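Local coordinates for protein DNA polymerase (Bacillus phage phi29, PDB 2PY5) that copies viral DNA by protein-primed, strand-displacing synthesis with high processivity and proofreads it with a 3'-5' exonuclease, at residues Q257-L263 / W436-T440; R289-K295 / H339-V345. The protein carries 2 engineered substitutions. One frame throughout, in Å; residues are numbered along the deposited sequence. Where two conformers were deposited one is given.

Interaction 1: Q257-L263 / W436-T440; sequences QMYSRLL and WARYT. With EDO (1,2-ethanediol), chain T; EDO (1,2-ethanediol), chain I.
Arg261 crosses one face of the Trp436 indole at a slant. Arg261 CB sits above the five-membered ring of Trp436, 3.6 Å from the centroid and close to the ring normal, a CH-pi contact. CG and CD pass over Trp436 CG and CD2 toward CE3, and the guanidinium comes down flat over the rim of the six-membered ring, its plane only 12° from the indole plane, with Arg261 NE 3.5 Å from Trp436 CE3. The bend at chi2 (-72°) lays the chain across that face.

The guanidinium is held in its own plane from two sides of the contact. Arg261 NE gives an almost straight bond to Gln257 OE1 (2.9 Å), one helical turn back, and Arg261 NH2 reaches Thr440 OG1 at 3.0 Å, also in plane. Together they fix its rotation over the tryptophan. Thr440 OG1 in turn donates to Trp436 O, which also accepts the helical N-H of Thr440 from the opposite face of its carbonyl plane. At the far end of the indole, Trp436 NE1 donates to Leu262 O at 2.9 Å, tilted from both the ring and carbonyl planes, and Leu263 CD2 meets the ring edge 3.7 Å from Trp436 CD1.

The tryptophan thus takes hold of the chain just where it leaves helix 253-260 for strand 263-265. Here in the polymerization domain, that helix packs on helix 427-447, with Ala437 against Tyr254, a residue probably involved in nucleotide selection, while Val331 of helix 330-339 touches Trp436 and Tyr439.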
loop_
_atom_site.group_PDB
_atom_site.type_symbol
_atom_site.label_atom_id
_atom_site.label_comp_id
_atom_site.label_asym_id
_atom_site.label_seq_id
_atom_site.Cartn_x
_atom_site.Cartn_y
_atom_site.Cartn_z
ATOM N N GLN F 257 14.015 3.600 10.803
ATOM C CA GLN F 257 15.244 3.230 10.063
ATOM C C GLN F 257 15.848 4.442 9.353
ATOM O O GLN F 257 17.067 4.663 9.363
ATOM C CB GLN F 257 15.005 2.112 9.046
ATOM C CG GLN F 257 14.298 0.885 9.565
ATOM C CD GLN F 257 14.762 0.447 10.909
ATOM O OE1 GLN F 257 15.944 0.166 11.119
ATOM N NE2 GLN F 257 13.828 0.388 11.867
ATOM N N MET F 258 14.977 5.230 8.738
ATOM C CA MET F 258 15.393 6.453 8.040
ATOM C C MET F 258 16.065 7.453 8.982
ATOM O O MET F 258 17.015 8.146 8.601
ATOM C CB MET F 258 14.181 7.061 7.328
ATOM C CG MET F 258 13.631 6.107 6.279
ATOM S SD MET F 258 11.960 6.521 5.738
ATOM C CE MET F 258 12.403 7.759 4.667
ATOM N N TYR F 259 15.596 7.508 10.226
ATOM C CA TYR F 259 16.083 8.499 11.163
ATOM C C TYR F 259 17.473 8.177 11.689
ATOM O O TYR F 259 18.245 9.093 11.938
ATOM C CB TYR F 259 15.122 8.617 12.347
ATOM C CG TYR F 259 15.217 9.932 13.091
ATOM C CD1 TYR F 259 15.870 10.020 14.307
ATOM C CD2 TYR F 259 14.641 11.083 12.569
ATOM C CE1 TYR F 259 15.962 11.248 14.995
ATOM C CE2 TYR F 259 14.698 12.292 13.243
ATOM C CZ TYR F 259 15.371 12.375 14.452
ATOM O OH TYR F 259 15.426 13.566 15.119
ATOM N N SER F 260 17.804 6.886 11.841
ATOM C CA SER F 260 19.023 6.535 12.584
ATOM C C SER F 260 20.002 5.578 11.919
ATOM O O SER F 260 21.157 5.503 12.363
ATOM C CB SER F 260 18.667 5.995 13.969
ATOM O OG SER F 260 18.089 4.722 13.898
ATOM N N ARG F 261 19.606 4.897 10.849
ATOM C CA ARG F 261 20.501 3.922 10.245
ATOM C C ARG F 261 21.463 4.505 9.224
ATOM O O ARG F 261 21.211 5.547 8.643
ATOM C CB ARG F 261 19.735 2.773 9.572
ATOM C CG ARG F 261 18.827 2.019 10.514
ATOM C CD ARG F 261 19.566 1.152 11.499
ATOM N NE ARG F 261 18.659 0.178 12.100
ATOM C CZ ARG F 261 18.990 -0.711 13.021
ATOM N NH1 ARG F 261 20.231 -0.773 13.499
ATOM N NH2 ARG F 261 18.071 -1.559 13.471
ATOM N N LEU F 262 22.584 3.820 9.045
ATOM C CA LEU F 262 23.531 4.147 7.981
ATOM C C LEU F 262 22.905 3.819 6.635
ATOM O O LEU F 262 22.569 2.664 6.371
ATOM C CB LEU F 262 24.821 3.355 8.162
ATOM C CG LEU F 262 25.993 3.717 7.266
ATOM C CD1 LEU F 262 26.496 5.159 7.537
ATOM C CD2 LEU F 262 27.108 2.693 7.477
ATOM N N LEU F 263 22.779 4.820 5.776
ATOM C CA LEU F 263 22.066 4.676 4.505
ATOM C C LEU F 263 22.892 5.188 3.329
ATOM O O LEU F 263 23.723 6.095 3.487
ATOM C CB LEU F 263 20.709 5.367 4.560
ATOM C CG LEU F 263 19.698 4.837 5.581
ATOM C CD1 LEU F 263 18.499 5.763 5.751
ATOM C CD2 LEU F 263 19.269 3.426 5.143
ATOM N N TRP F 436 17.227 -2.682 6.608
ATOM C CA TRP F 436 17.346 -2.369 8.004
ATOM C C TRP F 436 16.055 -2.681 8.777
ATOM O O TRP F 436 16.126 -3.076 9.946
ATOM C CB TRP F 436 17.727 -0.889 8.174
ATOM C CG TRP F 436 19.196 -0.597 7.993
ATOM C CD1 TRP F 436 19.770 0.257 7.082
ATOM C CD2 TRP F 436 20.267 -1.090 8.803
ATOM N NE1 TRP F 436 21.135 0.290 7.258
ATOM C CE2 TRP F 436 21.467 -0.512 8.316
ATOM C CE3 TRP F 436 20.334 -1.957 9.893
ATOM C CZ2 TRP F 436 22.697 -0.804 8.862
ATOM C CZ3 TRP F 436 21.563 -2.229 10.440
ATOM C CH2 TRP F 436 22.730 -1.655 9.921
ATOM N N ALA F 437 14.893 -2.459 8.151
ATOM C CA ALA F 437 13.617 -2.765 8.783
ATOM C C ALA F 437 13.534 -4.285 9.054
ATOM O O ALA F 437 13.195 -4.719 10.169
ATOM C CB ALA F 437 12.506 -2.333 7.918
ATOM N N ARG F 438 13.895 -5.083 8.061
ATOM C CA ARG F 438 13.912 -6.535 8.251
ATOM C C ARG F 438 14.876 -6.928 9.360
ATOM O O ARG F 438 14.562 -7.764 10.212
ATOM C CB ARG F 438 14.290 -7.277 6.960
ATOM C CG ARG F 438 13.251 -7.243 5.920
ATOM C CD ARG F 438 13.583 -8.192 4.756
ATOM N NE ARG F 438 14.739 -7.747 3.997
ATOM C CZ ARG F 438 14.739 -6.760 3.106
ATOM N NH1 ARG F 438 13.627 -6.094 2.822
ATOM N NH2 ARG F 438 15.843 -6.445 2.462
ATOM N N TYR F 439 16.063 -6.320 9.347
ATOM C CA TYR F 439 17.077 -6.578 10.355
ATOM C C TYR F 439 16.516 -6.320 11.755
ATOM O O TYR F 439 16.725 -7.102 12.684
ATOM C CB TYR F 439 18.301 -5.686 10.091
ATOM C CG TYR F 439 19.382 -5.788 11.121
ATOM C CD1 TYR F 439 20.376 -6.735 11.009
ATOM C CD2 TYR F 439 19.402 -4.936 12.227
ATOM C CE1 TYR F 439 21.359 -6.845 11.957
ATOM C CE2 TYR F 439 20.388 -5.037 13.183
ATOM C CZ TYR F 439 21.366 -5.995 13.043
ATOM O OH TYR F 439 22.378 -6.125 13.988
ATOM N N THR F 440 15.821 -5.196 11.907
ATOM C CA THR F 440 15.251 -4.841 13.192
ATOM C C THR F 440 14.341 -5.935 13.728
ATOM O O THR F 440 14.436 -6.331 14.903
ATOM C CB THR F 440 14.472 -3.550 13.093
ATOM O OG1 THR F 440 15.362 -2.495 12.668
ATOM C CG2 THR F 440 13.838 -3.198 14.433
HETATM C C1 EDO T . 15.356 0.445 14.958
HETATM O O1 EDO T . 13.926 0.432 14.898
HETATM C C2 EDO T . 15.902 1.823 14.596
HETATM O O2 EDO T . 15.468 2.812 15.543
HETATM C C1 EDO I . 24.613 4.488 12.246
HETATM O O1 EDO I . 25.653 3.516 12.101
HETATM C C2 EDO I . 23.679 4.082 13.384
HETATM O O2 EDO I . 23.192 5.224 14.109
#

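Interaction 2: R289-K295 / H339-V345; sequences RCEFELK and HYDLYNV. With EDO (1,2-ethanediol), chain J.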
loop_
_atom_site.group_PDB
_atom_site.type_symbol
_atom_site.label_atom_id
_atom_site.label_comp_id
_atom_site.label_asym_id
_atom_site.label_seq_id
_atom_site.Cartn_x
_atom_site.Cartn_y
_atom_site.Cartn_z
ATOM N N ARG F 289 26.113 -16.452 -5.661
ATOM C CA ARG F 289 25.435 -17.698 -5.973
ATOM C C ARG F 289 25.859 -18.675 -4.902
ATOM O O ARG F 289 27.028 -18.722 -4.545
ATOM C CB ARG F 289 25.830 -18.216 -7.349
ATOM C CG ARG F 289 25.202 -17.441 -8.502
ATOM C CD ARG F 289 25.742 -17.858 -9.837
ATOM N NE ARG F 289 25.288 -19.199 -10.214
ATOM C CZ ARG F 289 24.107 -19.473 -10.772
ATOM N NH1 ARG F 289 23.230 -18.515 -11.040
ATOM N NH2 ARG F 289 23.808 -20.713 -11.082
ATOM N N CYS F 290 24.914 -19.453 -4.393
ATOM C CA CYS F 290 25.243 -20.417 -3.353
ATOM C C CYS F 290 24.136 -21.430 -3.167
ATOM O O CYS F 290 23.053 -21.306 -3.735
ATOM C CB CYS F 290 25.516 -19.710 -2.019
ATOM S SG CYS F 290 24.070 -18.922 -1.302
ATOM N N GLU F 291 24.450 -22.459 -2.389
ATOM C CA GLU F 291 23.461 -23.330 -1.798
ATOM C C GLU F 291 23.502 -23.082 -0.303
ATOM O O GLU F 291 24.461 -22.497 0.226
ATOM C CB GLU F 291 23.759 -24.784 -2.154
ATOM C CG GLU F 291 23.559 -25.060 -3.639
ATOM C CD GLU F 291 23.979 -26.451 -4.036
ATOM O OE1 GLU F 291 25.066 -26.603 -4.634
ATOM O OE2 GLU F 291 23.227 -27.387 -3.751
ATOM N N PHE F 292 22.412 -23.396 0.364
ATOM C CA PHE F 292 22.307 -23.074 1.778
ATOM C C PHE F 292 21.469 -24.065 2.566
ATOM O O PHE F 292 20.628 -24.775 2.013
ATOM C CB PHE F 292 21.767 -21.652 1.979
ATOM C CG PHE F 292 20.412 -21.413 1.369
ATOM C CD1 PHE F 292 19.252 -21.812 2.036
ATOM C CD2 PHE F 292 20.293 -20.771 0.137
ATOM C CE1 PHE F 292 18.000 -21.576 1.486
ATOM C CE2 PHE F 292 19.027 -20.537 -0.425
ATOM C CZ PHE F 292 17.891 -20.934 0.255
ATOM N N GLU F 293 21.747 -24.130 3.862
ATOM C CA GLU F 293 20.957 -24.938 4.788
ATOM C C GLU F 293 20.834 -24.171 6.098
ATOM O O GLU F 293 21.839 -23.743 6.669
ATOM C CB GLU F 293 21.600 -26.308 5.031
ATOM C CG GLU F 293 20.586 -27.455 5.084
ATOM C CD GLU F 293 20.191 -27.984 3.706
ATOM O OE1 GLU F 293 20.961 -27.853 2.719
ATOM O OE2 GLU F 293 19.096 -28.557 3.611
ATOM N N LEU F 294 19.601 -23.976 6.557
ATOM C CA LEU F 294 19.346 -23.213 7.783
ATOM C C LEU F 294 20.021 -23.869 8.975
ATOM O O LEU F 294 19.946 -25.095 9.126
ATOM C CB LEU F 294 17.846 -23.141 8.024
ATOM C CG LEU F 294 17.352 -22.332 9.216
ATOM C CD1 LEU F 294 17.668 -20.847 9.003
ATOM C CD2 LEU F 294 15.868 -22.571 9.404
ATOM N N LYS F 295 20.674 -23.072 9.816
ATOM C CA LYS F 295 21.278 -23.573 11.057
ATOM C C LYS F 295 20.204 -23.903 12.080
ATOM O O LYS F 295 19.195 -23.199 12.181
ATOM C CB LYS F 295 22.250 -22.546 11.627
ATOM C CG LYS F 295 23.496 -22.379 10.830
ATOM C CD LYS F 295 24.362 -21.310 11.431
ATOM C CE LYS F 295 25.520 -20.993 10.538
ATOM N NZ LYS F 295 26.321 -19.835 11.023
ATOM N N HIS F 339 22.560 -16.980 9.832
ATOM C CA HIS F 339 21.448 -17.893 10.017
ATOM C C HIS F 339 21.586 -19.209 9.256
ATOM O O HIS F 339 20.890 -20.173 9.582
ATOM C CB HIS F 339 20.130 -17.201 9.621
ATOM C CG HIS F 339 19.655 -16.200 10.624
ATOM N ND1 HIS F 339 18.392 -16.235 11.175
ATOM C CD2 HIS F 339 20.288 -15.141 11.189
ATOM C CE1 HIS F 339 18.271 -15.238 12.045
ATOM N NE2 HIS F 339 19.398 -14.545 12.045
ATOM N N TYR F 340 22.479 -19.252 8.269
ATOM C CA TYR F 340 22.602 -20.420 7.372
ATOM C C TYR F 340 24.025 -20.912 7.256
ATOM O O TYR F 340 24.968 -20.121 7.336
ATOM C CB TYR F 340 22.165 -20.060 5.951
ATOM C CG TYR F 340 20.700 -19.790 5.771
ATOM C CD1 TYR F 340 20.178 -18.512 5.982
ATOM C CD2 TYR F 340 19.848 -20.774 5.347
ATOM C CE1 TYR F 340 18.824 -18.249 5.799
ATOM C CE2 TYR F 340 18.490 -20.527 5.169
ATOM C CZ TYR F 340 18.003 -19.262 5.371
ATOM O OH TYR F 340 16.658 -19.010 5.200
ATOM N N ASP F 341 24.162 -22.212 7.019
ATOM C CA ASP F 341 25.380 -22.749 6.444
ATOM C C ASP F 341 25.309 -22.562 4.932
ATOM O O ASP F 341 24.320 -22.919 4.298
ATOM C CB ASP F 341 25.517 -24.229 6.772
ATOM C CG ASP F 341 25.700 -24.491 8.260
ATOM O OD1 ASP F 341 26.499 -23.775 8.910
ATOM O OD2 ASP F 341 25.052 -25.422 8.766
ATOM N N LEU F 342 26.359 -21.984 4.359
ATOM C CA LEU F 342 26.412 -21.766 2.925
ATOM C C LEU F 342 27.411 -22.729 2.260
ATOM O O LEU F 342 28.472 -23.027 2.829
ATOM C CB LEU F 342 26.798 -20.328 2.647
ATOM C CG LEU F 342 25.930 -19.220 3.257
ATOM C CD1 LEU F 342 26.423 -17.851 2.784
ATOM C CD2 LEU F 342 24.468 -19.397 2.921
ATOM N N TYR F 343 27.041 -23.239 1.082
ATOM C CA TYR F 343 27.849 -24.195 0.320
ATOM C C TYR F 343 28.068 -23.664 -1.074
ATOM O O TYR F 343 27.221 -22.951 -1.610
ATOM C CB TYR F 343 27.149 -25.558 0.174
ATOM C CG TYR F 343 26.561 -26.110 1.419
ATOM C CD1 TYR F 343 27.371 -26.474 2.485
ATOM C CD2 TYR F 343 25.187 -26.296 1.535
ATOM C CE1 TYR F 343 26.834 -26.996 3.649
ATOM C CE2 TYR F 343 24.638 -26.825 2.692
ATOM C CZ TYR F 343 25.468 -27.163 3.749
ATOM O OH TYR F 343 24.928 -27.688 4.900
ATOM N N ASN F 344 29.207 -24.003 -1.670
ATOM C CA ASN F 344 29.472 -23.695 -3.066
ATOM C C ASN F 344 29.263 -22.214 -3.377
ATOM O O ASN F 344 28.620 -21.859 -4.366
ATOM C CB ASN F 344 28.609 -24.589 -3.970
ATOM C CG ASN F 344 28.869 -26.053 -3.739
ATOM O OD1 ASN F 344 30.018 -26.456 -3.614
ATOM N ND2 ASN F 344 27.805 -26.859 -3.649
ATOM N N VAL F 345 29.835 -21.363 -2.533
ATOM C CA VAL F 345 29.626 -19.916 -2.629
ATOM C C VAL F 345 30.492 -19.334 -3.730
ATOM O O VAL F 345 31.696 -19.598 -3.804
ATOM C CB VAL F 345 29.935 -19.214 -1.303
ATOM C CG1 VAL F 345 29.734 -17.716 -1.412
ATOM C CG2 VAL F 345 29.054 -19.780 -0.186
HETATM C C1 EDO J . 15.252 -24.704 12.205
HETATM O O1 EDO J . 16.101 -23.796 12.923
HETATM C C2 EDO J . 16.025 -25.962 11.823
HETATM O O2 EDO J . 16.820 -25.760 10.644
HETATM O O HOH W 1 22.503 -26.642 8.629
#
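This is an antiparallel pairing of neighbouring strands, 283-294 and 340-356, in an antiparallel sheet of the polymerization region; helix 330-339 leads straight into the second strand. Glu291 with Tyr343 and Glu293 with Asp341 are the hydrogen-bonded pairs, and Lys295 N adds a last bond to His339 O (2.9 Å).

On one face Phe292 CB rests 3.6 Å from Leu342 CD2. Toward the end of the pairing, where the side chains of Leu294 and Tyr340 diverge, the Phe292 ring rises beside that of Tyr340, both pointing the same way, with planes at 76° and Phe292 CD1 3.5 Å from Tyr340 CE2. Leu294 CD1 makes a CH-pi contact over a face of the Tyr340 ring, 4.0 Å from its centroid. The tyrosine hydroxyl is tied to the backbone of Leu316, Thr301 and Ile302.

Glu291, Glu293, Asp341 and Tyr343 share the other face. Glu293 folds back at chi2 (83°), which sets OE1 at the edge of the Tyr343 ring, while its OE2 bonds to Ser318. From the corner after the strand, Asn344 ND2 donates to Glu291 OE1 at 2.9 Å, coming from above the carboxylate plane.

Lys295 NZ stands 4.5 Å from Asp341 OD1, beyond a salt bridge, and bonds to Glu338 O instead. The pairing rests on backbone hydrogen bonds, apolar packing round Phe292, Leu342, Tyr340 and Leu294, and the Asn344-Glu291 bond; Lys295 and Asp341 would probably add little.

Both contacts belong to the polymerization part of the chain. Their centres are about 25 Å apart and their nearest atoms about 8 Å, so they do not touch. Helix 330-339 bridges them, touching interaction 1 near its start and Leu342 of interaction 2 near its end. Helix 427-447, which carries 436-440, also meets His339 of interaction 2 through Ile442 and Gln446. Interaction 1 is the nearer to the catalytic metal site: the side chain of Thr440 lies about 4 Å from that of Val250, a ligand of the catalytic magnesium. Its Arg438 is probably involved in binding template-primer DNA. From the bound DNA, the nearest atoms are about 9 Å for interaction 1 and 16 Å for interaction 2.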